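Transcription factor tau subunit sfc1 (Schizosaccharomyces pombe, PDB 4BJI) is a tauA subunit of TFIIIC, which binds boxA promoter sites of tRNA and similar genes for RNA polymerase III; this chain is the subunit's DNA-binding domain. Local coordinates at residues E39-L44 against P76-L81. Numbering follows the deposited sequence. Where two conformers were deposited one is given.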
loop_
_atom_site.group_PDB
_atom_site.type_symbol
_atom_site.label_atom_id
_atom_site.label_comp_id
_atom_site.label_asym_id
_atom_site.label_seq_id
_atom_site.Cartn_x
_atom_site.Cartn_y
_atom_site.Cartn_z
ATOM N N GLU A 39 -11.736 -18.835 9.857
ATOM C CA GLU A 39 -12.713 -17.747 9.808
ATOM C C GLU A 39 -12.080 -16.493 9.203
ATOM O O GLU A 39 -12.704 -15.807 8.418
ATOM C CB GLU A 39 -13.270 -17.437 11.211
ATOM C CG GLU A 39 -14.423 -16.432 11.218
ATOM C CD GLU A 39 -14.849 -16.032 12.631
ATOM O OE1 GLU A 39 -14.436 -16.704 13.599
ATOM O OE2 GLU A 39 -15.593 -15.039 12.772
ATOM N N VAL A 40 -10.836 -16.210 9.571
ATOM C CA VAL A 40 -10.156 -15.027 9.036
ATOM C C VAL A 40 -9.833 -15.209 7.571
ATOM O O VAL A 40 -10.035 -14.274 6.772
ATOM C CB VAL A 40 -8.871 -14.714 9.841
ATOM C CG1 VAL A 40 -8.241 -13.420 9.364
ATOM C CG2 VAL A 40 -9.195 -14.650 11.347
ATOM N N ILE A 41 -9.394 -16.409 7.191
ATOM C CA ILE A 41 -9.130 -16.729 5.793
ATOM C C ILE A 41 -10.388 -16.538 4.955
ATOM O O ILE A 41 -10.335 -15.917 3.876
ATOM C CB ILE A 41 -8.596 -18.165 5.667
ATOM C CG1 ILE A 41 -7.215 -18.289 6.315
ATOM C CG2 ILE A 41 -8.597 -18.603 4.192
ATOM C CD1 ILE A 41 -6.738 -19.738 6.438
ATOM N N GLU A 42 -11.543 -16.989 5.432
ATOM C CA GLU A 42 -12.778 -16.807 4.698
ATOM C C GLU A 42 -13.179 -15.345 4.531
ATOM O O GLU A 42 -13.712 -14.976 3.469
ATOM C CB GLU A 42 -13.902 -17.616 5.338
ATOM C CG GLU A 42 -13.662 -19.129 5.254
ATOM C CD GLU A 42 -13.383 -19.592 3.850
ATOM O OE1 GLU A 42 -14.176 -19.269 2.951
ATOM O OE2 GLU A 42 -12.349 -20.242 3.636
ATOM N N ALA A 43 -12.892 -14.508 5.520
ATOM C CA ALA A 43 -13.151 -13.082 5.417
ATOM C C ALA A 43 -12.194 -12.402 4.435
ATOM O O ALA A 43 -12.558 -11.416 3.773
ATOM C CB ALA A 43 -13.040 -12.446 6.776
ATOM N N LEU A 44 -10.959 -12.888 4.357
ATOM C CA LEU A 44 -9.963 -12.316 3.451
ATOM C C LEU A 44 -10.217 -12.634 1.991
ATOM O O LEU A 44 -9.894 -11.833 1.103
ATOM C CB LEU A 44 -8.570 -12.822 3.796
ATOM C CG LEU A 44 -7.954 -12.237 5.055
ATOM C CD1 LEU A 44 -6.696 -12.998 5.418
ATOM C CD2 LEU A 44 -7.658 -10.758 4.851
ATOM N N PRO A 76 -0.686 -15.724 5.102
ATOM C CA PRO A 76 0.181 -16.630 4.345
ATOM C C PRO A 76 -0.541 -17.762 3.626
ATOM O O PRO A 76 0.031 -18.467 2.783
ATOM C CB PRO A 76 1.124 -17.191 5.442
ATOM C CG PRO A 76 1.213 -16.121 6.422
ATOM C CD PRO A 76 -0.212 -15.622 6.501
ATOM N N TYR A 77 -1.824 -17.949 3.956
ATOM C CA TYR A 77 -2.614 -18.940 3.254
ATOM C C TYR A 77 -3.142 -18.474 1.905
ATOM O O TYR A 77 -3.587 -19.286 1.099
ATOM C CB TYR A 77 -3.806 -19.399 4.118
ATOM C CG TYR A 77 -3.403 -20.356 5.223
ATOM C CD1 TYR A 77 -2.995 -19.894 6.462
ATOM C CD2 TYR A 77 -3.378 -21.722 4.992
ATOM C CE1 TYR A 77 -2.590 -20.778 7.468
ATOM C CE2 TYR A 77 -2.978 -22.607 5.986
ATOM C CZ TYR A 77 -2.589 -22.119 7.203
ATOM O OH TYR A 77 -2.211 -23.028 8.180
ATOM N N LEU A 78 -3.071 -17.159 1.655
ATOM C CA LEU A 78 -3.656 -16.560 0.463
ATOM C C LEU A 78 -2.739 -15.635 -0.319
ATOM O O LEU A 78 -3.071 -15.280 -1.439
ATOM C CB LEU A 78 -4.885 -15.733 0.836
ATOM C CG LEU A 78 -6.016 -16.477 1.519
ATOM C CD1 LEU A 78 -7.069 -15.492 1.929
ATOM C CD2 LEU A 78 -6.589 -17.563 0.615
ATOM N N SER A 79 -1.640 -15.201 0.277
ATOM C CA SER A 79 -0.876 -14.082 -0.259
ATOM C C SER A 79 0.597 -14.193 0.081
ATOM O O SER A 79 0.963 -14.936 1.001
ATOM C CB SER A 79 -1.437 -12.754 0.273
ATOM O OG SER A 79 -1.214 -12.611 1.672
ATOM N N TYR A 80 1.412 -13.431 -0.646
ATOM C CA TYR A 80 2.838 -13.275 -0.374
ATOM C C TYR A 80 3.112 -11.789 -0.093
ATOM O O TYR A 80 2.269 -10.934 -0.392
ATOM C CB TYR A 80 3.673 -13.790 -1.567
ATOM C CG TYR A 80 3.470 -13.046 -2.869
ATOM C CD1 TYR A 80 2.424 -13.357 -3.739
ATOM C CD2 TYR A 80 4.312 -12.011 -3.230
ATOM C CE1 TYR A 80 2.247 -12.652 -4.943
ATOM C CE2 TYR A 80 4.133 -11.297 -4.397
ATOM C CZ TYR A 80 3.124 -11.628 -5.261
ATOM O OH TYR A 80 2.965 -10.882 -6.413
ATOM N N LEU A 81 4.270 -11.458 0.450
ATOM C CA LEU A 81 4.561 -10.132 0.962
ATOM C C LEU A 81 5.776 -9.509 0.294
ATOM O O LEU A 81 6.848 -10.115 0.280
ATOM C CB LEU A 81 4.841 -10.228 2.465
ATOM C CG LEU A 81 5.319 -8.976 3.184
ATOM C CD1 LEU A 81 4.318 -7.855 3.154
ATOM C CD2 LEU A 81 5.688 -9.312 4.654
#
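Ile41 reaches from helix 35-50 to Tyr77 and Leu78, which lie just ahead of strand 79-82. Both segments belong to the helix-turn-helix region of this DNA-binding domain, and the contact packs one of its helices against the residues that lead into a strand of its four-stranded mixed sheet.

The two branches of Ile41 divide the work. Its CG1 sits anti to the carbonyl carbon (chi1 -67°), and the extended chain carries CD1 to the ring of Tyr77, off-centre and close to its root: CD1 is 3.6 Å from Tyr77 CG and 3.7 Å from Tyr77 CD1. Measured to the centroid of the Tyr77 ring, Ile41 CD1 stands at 4.0 Å and 30° off the ring normal, a CH-pi contact displaced toward the CB end. The far end of the tyrosine is tied down separately, since its OH is hydrogen-bonded to Gly31 O.

Leu78 brings one methyl, CD1, to 4.1 Å from CG2 of Ile41, the branch that is anti to the backbone N. The same methyl also approaches the helix backbone, 3.8 Å from Ile41 O. Between the two segments the side chains meet through apolar packing, without polar bonds. The backbone of Leu78 is hydrogen-bonded to Phe94, and Ile41 and Leu44 also pack on Ala74 of helix 71-74. The helix and this approach to the strand are joined through a small patch, 193 Å² in all, whose nearest CA atoms, Ile41 and Tyr77, are 7.3 Å apart. One turn along the helix from Ile41, Leu44 meets the same leucine methyl with the root of its side chain: Leu44 CB is 3.6 Å from Leu78 CD1.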